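Local coordinates for putative cell surface hydrolase (Lactobacillus plantarum, PDB 3LP5), which is of unknown function but is probably a cell-surface hydrolase with an alpha/beta-hydrolase fold, at residues T143-K148 and P184-N189; A172-Y177 and E204-G209. All coordinates share one frame; numbering follows the deposited sequence.

Interaction 1 of 2, residues T143-K148 and P184-N189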
loop_
_atom_site.group_PDB
_atom_site.type_symbol
_atom_site.label_atom_id
_atom_site.label_comp_id
_atom_site.label_asym_id
_atom_site.label_seq_id
_atom_site.Cartn_x
_atom_site.Cartn_y
_atom_site.Cartn_z
ATOM N N THR A 143 4.817 -8.637 -19.249
ATOM C CA THR A 143 4.329 -9.991 -18.967
ATOM C C THR A 143 5.492 -10.981 -18.855
ATOM O O THR A 143 5.279 -12.188 -18.770
ATOM C CB THR A 143 3.332 -10.483 -20.021
ATOM O OG1 THR A 143 3.953 -10.410 -21.304
ATOM C CG2 THR A 143 2.079 -9.582 -20.058
ATOM N N SER A 144 6.722 -10.479 -18.809
ATOM C CA SER A 144 7.916 -11.339 -18.851
ATOM C C SER A 144 8.168 -12.027 -17.496
ATOM O O SER A 144 7.734 -11.521 -16.471
ATOM C CB SER A 144 9.133 -10.477 -19.201
ATOM O OG SER A 144 10.280 -11.281 -19.329
ATOM N N THR A 145 8.891 -13.151 -17.470
ATOM C CA THR A 145 9.356 -13.684 -16.174
ATOM C C THR A 145 10.877 -13.474 -16.042
ATOM O O THR A 145 11.481 -13.860 -15.038
ATOM C CB THR A 145 9.035 -15.159 -16.001
ATOM O OG1 THR A 145 9.729 -15.912 -17.028
ATOM C CG2 THR A 145 7.520 -15.377 -16.149
ATOM N N THR A 146 11.515 -12.887 -17.046
ATOM C CA THR A 146 12.963 -12.734 -16.957
ATOM C C THR A 146 13.398 -11.284 -17.245
ATOM O O THR A 146 14.467 -10.922 -16.848
ATOM C CB THR A 146 13.758 -13.629 -17.959
ATOM O OG1 THR A 146 13.347 -13.285 -19.273
ATOM C CG2 THR A 146 13.601 -15.133 -17.746
ATOM N N ALA A 147 12.639 -10.504 -18.004
ATOM C CA ALA A 147 13.101 -9.152 -18.363
ATOM C C ALA A 147 12.868 -8.154 -17.222
ATOM O O ALA A 147 11.910 -8.249 -16.489
ATOM C CB ALA A 147 12.468 -8.653 -19.720
ATOM N N LYS A 148 13.801 -7.254 -16.993
ATOM C CA LYS A 148 13.650 -6.359 -15.838
ATOM C C LYS A 148 13.381 -4.980 -16.382
ATOM O O LYS A 148 14.213 -4.427 -17.117
ATOM C CB LYS A 148 14.911 -6.312 -14.988
ATOM C CG LYS A 148 15.257 -7.635 -14.252
ATOM C CD LYS A 148 16.672 -7.576 -13.619
ATOM C CE LYS A 148 17.785 -7.944 -14.659
ATOM N NZ LYS A 148 19.168 -7.493 -14.241
ATOM N N PRO A 184 -0.342 -7.456 -15.131
ATOM C CA PRO A 184 -0.204 -8.910 -15.213
ATOM C C PRO A 184 0.327 -9.504 -13.940
ATOM O O PRO A 184 1.166 -8.890 -13.231
ATOM C CB PRO A 184 0.785 -9.128 -16.347
ATOM C CG PRO A 184 1.299 -7.869 -16.704
ATOM C CD PRO A 184 0.575 -6.754 -16.037
ATOM N N TYR A 185 -0.157 -10.698 -13.660
ATOM C CA TYR A 185 0.314 -11.469 -12.539
ATOM C C TYR A 185 1.848 -11.579 -12.533
ATOM O O TYR A 185 2.452 -11.426 -11.491
ATOM C CB TYR A 185 -0.343 -12.856 -12.510
ATOM C CG TYR A 185 0.353 -13.696 -11.497
ATOM C CD1 TYR A 185 0.162 -13.449 -10.133
ATOM C CD2 TYR A 185 1.317 -14.638 -11.889
ATOM C CE1 TYR A 185 0.826 -14.201 -9.155
ATOM C CE2 TYR A 185 2.032 -15.375 -10.915
ATOM C CZ TYR A 185 1.765 -15.151 -9.553
ATOM O OH TYR A 185 2.430 -15.840 -8.581
ATOM N N ASN A 186 2.477 -11.792 -13.697
ATOM C CA ASN A 186 3.959 -11.914 -13.780
ATOM C C ASN A 186 4.690 -10.684 -13.285
ATOM O O ASN A 186 5.755 -10.799 -12.683
ATOM C CB ASN A 186 4.444 -12.275 -15.197
ATOM C CG ASN A 186 4.089 -13.716 -15.588
ATOM O OD1 ASN A 186 3.712 -14.515 -14.749
ATOM N ND2 ASN A 186 4.211 -14.040 -16.846
ATOM N N SER A 187 4.113 -9.505 -13.482
ATOM C CA SER A 187 4.698 -8.259 -12.958
ATOM C C SER A 187 4.505 -8.109 -11.413
ATOM O O SER A 187 5.436 -7.848 -10.701
ATOM C CB SER A 187 4.076 -7.062 -13.722
ATOM O OG SER A 187 4.445 -5.821 -13.125
ATOM N N VAL A 188 3.296 -8.317 -10.899
ATOM C CA VAL A 188 3.045 -8.271 -9.436
ATOM C C VAL A 188 3.968 -9.248 -8.722
ATOM O O VAL A 188 4.460 -8.948 -7.658
ATOM C CB VAL A 188 1.591 -8.614 -9.127
ATOM C CG1 VAL A 188 1.295 -8.524 -7.590
ATOM C CG2 VAL A 188 0.698 -7.639 -9.866
ATOM N N ASN A 189 4.216 -10.400 -9.343
ATOM C CA ASN A 189 5.028 -11.439 -8.741
ATOM C C ASN A 189 6.516 -11.049 -8.550
ATOM O O ASN A 189 7.186 -11.655 -7.745
ATOM C CB ASN A 189 4.936 -12.710 -9.587
ATOM C CG ASN A 189 5.425 -13.935 -8.836
ATOM O OD1 ASN A 189 5.048 -14.176 -7.680
ATOM N ND2 ASN A 189 6.292 -14.698 -9.469
#
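The ST turn of S144 lies in the loop between strand 127-134 and helix 150-157, where this loop meets N186 of the short helix 185-188 in the alpha/beta-hydrolase fold. N186, in the first turn of that helix, does most of the touching: its side chain reaches across to T143, S144 and T145. Its CG lies beside its own backbone N and anti to the carbonyl carbon (chi1 -70°). The amide nitrogen ND2 meets the backbone oxygen of T143. This hydrogen bond, N186 ND2 to T143 O, is 2.9 Å long and almost straight, with 174° at the hydrogen. The acceptor lies in the plane of the N186 amide, whereas the donor stands above the carbonyl plane of T143, 39° out of it. The same amide is flanked by a methyl: T145 CG2 comes within 3.6 Å of N186 ND2, the two side chains crossing obliquely. Nearer the backbone, N186 CB packs on the carbonyl of S144, 3.6 Å from its O, and this oxygen also receives a weak hydrogen bond from Y190 OH. The CB of S144 points away from the helix, and its OG accepts from the backbone nitrogens of T146, at 3.1 Å, and A147, at 2.8 Å. One hydroxyl oxygen thus gathers two successive amides and bends the loop just after it has met N186. One residue on from N186, S187 OG is hydrogen-bonded to M140 O, a second tie to residues leading into the same loop. At the N-cap end of the helix the contact is purely apolar: T143 and P184 cross at about a right angle, with T143 CG2 3.8 Å from P184 CG and 4.0 Å from P184 CB.

Interaction 2 of 2, residues A172-Y177 and E204-G209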
loop_
_atom_site.group_PDB
_atom_site.type_symbol
_atom_site.label_atom_id
_atom_site.label_comp_id
_atom_site.label_asym_id
_atom_site.label_seq_id
_atom_site.Cartn_x
_atom_site.Cartn_y
_atom_site.Cartn_z
ATOM N N ALA A 172 -2.219 -10.377 -4.800
ATOM C CA ALA A 172 -2.265 -10.421 -6.261
ATOM C C ALA A 172 -3.472 -11.232 -6.747
ATOM O O ALA A 172 -3.986 -12.133 -6.050
ATOM C CB ALA A 172 -0.978 -11.051 -6.790
ATOM N N GLY A 173 -3.951 -10.887 -7.925
ATOM C CA GLY A 173 -4.885 -11.770 -8.626
ATOM C C GLY A 173 -4.144 -12.721 -9.545
ATOM O O GLY A 173 -2.895 -12.823 -9.521
ATOM N N THR A 174 -4.878 -13.437 -10.374
ATOM C CA THR A 174 -4.211 -14.370 -11.304
ATOM C C THR A 174 -4.313 -13.949 -12.772
ATOM O O THR A 174 -3.879 -14.661 -13.648
ATOM C CB THR A 174 -4.617 -15.838 -11.076
ATOM O OG1 THR A 174 -6.052 -15.939 -11.019
ATOM C CG2 THR A 174 -3.975 -16.372 -9.747
ATOM N N GLU A 175 -4.816 -12.751 -13.015
ATOM C CA GLU A 175 -4.975 -12.191 -14.355
ATOM C C GLU A 175 -3.606 -11.882 -14.969
ATOM O O GLU A 175 -2.779 -11.244 -14.336
ATOM C CB GLU A 175 -5.859 -10.930 -14.239
ATOM C CG GLU A 175 -7.236 -11.203 -13.483
ATOM C CD GLU A 175 -7.080 -11.404 -11.964
ATOM O OE1 GLU A 175 -6.579 -10.483 -11.300
ATOM O OE2 GLU A 175 -7.472 -12.485 -11.417
ATOM N N ASN A 176 -3.334 -12.365 -16.183
ATOM C CA ASN A 176 -2.003 -12.167 -16.784
ATOM C C ASN A 176 -2.104 -11.520 -18.178
ATOM O O ASN A 176 -1.443 -11.935 -19.137
ATOM C CB ASN A 176 -1.194 -13.487 -16.792
ATOM C CG ASN A 176 0.349 -13.268 -16.944
ATOM O OD1 ASN A 176 0.938 -13.704 -17.938
ATOM N ND2 ASN A 176 0.982 -12.601 -15.990
ATOM N N TYR A 177 -2.975 -10.519 -18.264
ATOM C CA TYR A 177 -3.101 -9.668 -19.439
ATOM C C TYR A 177 -2.954 -8.207 -18.979
ATOM O O TYR A 177 -2.990 -7.933 -17.761
ATOM C CB TYR A 177 -4.462 -9.897 -20.149
ATOM C CG TYR A 177 -5.723 -9.641 -19.305
ATOM C CD1 TYR A 177 -6.223 -10.634 -18.426
ATOM C CD2 TYR A 177 -6.452 -8.427 -19.416
ATOM C CE1 TYR A 177 -7.413 -10.417 -17.632
ATOM C CE2 TYR A 177 -7.655 -8.191 -18.635
ATOM C CZ TYR A 177 -8.126 -9.193 -17.731
ATOM O OH TYR A 177 -9.301 -9.000 -16.951
ATOM N N GLU A 204 2.532 -13.727 0.340
ATOM C CA GLU A 204 1.729 -13.543 -0.846
ATOM C C GLU A 204 0.361 -14.109 -0.616
ATOM O O GLU A 204 0.221 -15.208 -0.064
ATOM C CB GLU A 204 2.360 -14.256 -2.055
ATOM C CG GLU A 204 3.814 -13.826 -2.223
ATOM C CD GLU A 204 4.585 -14.720 -3.208
ATOM O OE1 GLU A 204 4.398 -14.508 -4.418
ATOM O OE2 GLU A 204 5.352 -15.619 -2.767
ATOM N N ILE A 205 -0.649 -13.368 -1.093
ATOM C CA ILE A 205 -2.061 -13.737 -0.898
ATOM C C ILE A 205 -2.718 -13.572 -2.240
ATOM O O ILE A 205 -2.496 -12.568 -2.896
ATOM C CB ILE A 205 -2.784 -12.819 0.166
ATOM C CG1 ILE A 205 -2.114 -12.926 1.526
ATOM C CG2 ILE A 205 -4.320 -13.167 0.287
ATOM C CD1 ILE A 205 -2.411 -11.793 2.528
ATOM N N THR A 206 -3.558 -14.542 -2.646
ATOM C CA THR A 206 -4.303 -14.415 -3.877
ATOM C C THR A 206 -5.730 -13.955 -3.624
ATOM O O THR A 206 -6.430 -14.474 -2.755
ATOM C CB THR A 206 -4.337 -15.752 -4.690
ATOM O OG1 THR A 206 -3.012 -16.255 -4.791
ATOM C CG2 THR A 206 -4.832 -15.516 -6.088
ATOM N N VAL A 207 -6.158 -12.980 -4.416
ATOM C CA VAL A 207 -7.554 -12.594 -4.513
ATOM C C VAL A 207 -7.859 -12.525 -5.999
ATOM O O VAL A 207 -7.270 -11.702 -6.729
ATOM C CB VAL A 207 -7.817 -11.195 -3.843
ATOM C CG1 VAL A 207 -9.235 -10.699 -4.099
ATOM C CG2 VAL A 207 -7.573 -11.302 -2.365
ATOM N N THR A 208 -8.837 -13.326 -6.444
ATOM C CA THR A 208 -9.034 -13.411 -7.878
ATOM C C THR A 208 -9.666 -12.122 -8.352
ATOM O O THR A 208 -10.537 -11.610 -7.682
ATOM C CB THR A 208 -9.832 -14.659 -8.297
ATOM O OG1 THR A 208 -11.197 -14.486 -7.904
ATOM C CG2 THR A 208 -9.261 -15.912 -7.634
ATOM N N GLY A 209 -9.165 -11.548 -9.449
ATOM C CA GLY A 209 -9.647 -10.269 -9.919
ATOM C C GLY A 209 -8.947 -9.045 -9.368
ATOM O O GLY A 209 -9.193 -7.927 -9.851
#
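A172 ends strand 167-172 and pairs in parallel with T206, the last residue of strand 201-206. Its N donates to I205 O at 2.9 Å, and its O accepts from V207 N at 2.8 Å. The next residue, G173, brings its CA within 3.0 Å of V207 O in a CA-H...O contact; a side chain at this position would collide with the carboxylate of E175. T174 adds a small apolar touch, its CG2 3.9 Å from T206 CG2, with the two side chains crossing at about a right angle. E175 then folds back toward the second segment. Its chain bends at chi2 (73°), and OE2 accepts from G209 N at 2.8 Å, the donor lying well above the carboxylate plane. The same OE2 takes a weak bond from T174 N at 3.0 Å, while OE1 accepts from N211 N. An alanine at E175 would probably leave the amides of G209 and N211 without their carboxylate mate and cost T174 N its weak bond. Where the parallel pairing runs out, a carboxylate thus takes over from backbone carbonyls as acceptor, and its negative charge, met by the amides of G209 and N211 and, weakly, of T174, is probably eased by their dipoles.

How the interactions relate
Along the chain the four segments come in the order 143-148, 172-177, 184-189 and 204-209, so interactions 1 and 2 cross. Interaction 1 closes a loop that holds helix 150-157 and strand 167-172. Interaction 2 closes the connection from strand 167-172 to its parallel neighbour 201-206, which includes helices 185-188 and 191-195. Their centres lie about 13 Å apart, and the two meet where Y185 N approaches E175 O at 2.8 Å, probably a hydrogen bond. Helix 185-188 is therefore held between the loop after strand 127-134 and the loop after strand 167-172, and the latter is bound in turn to the end of edge strand 201-206.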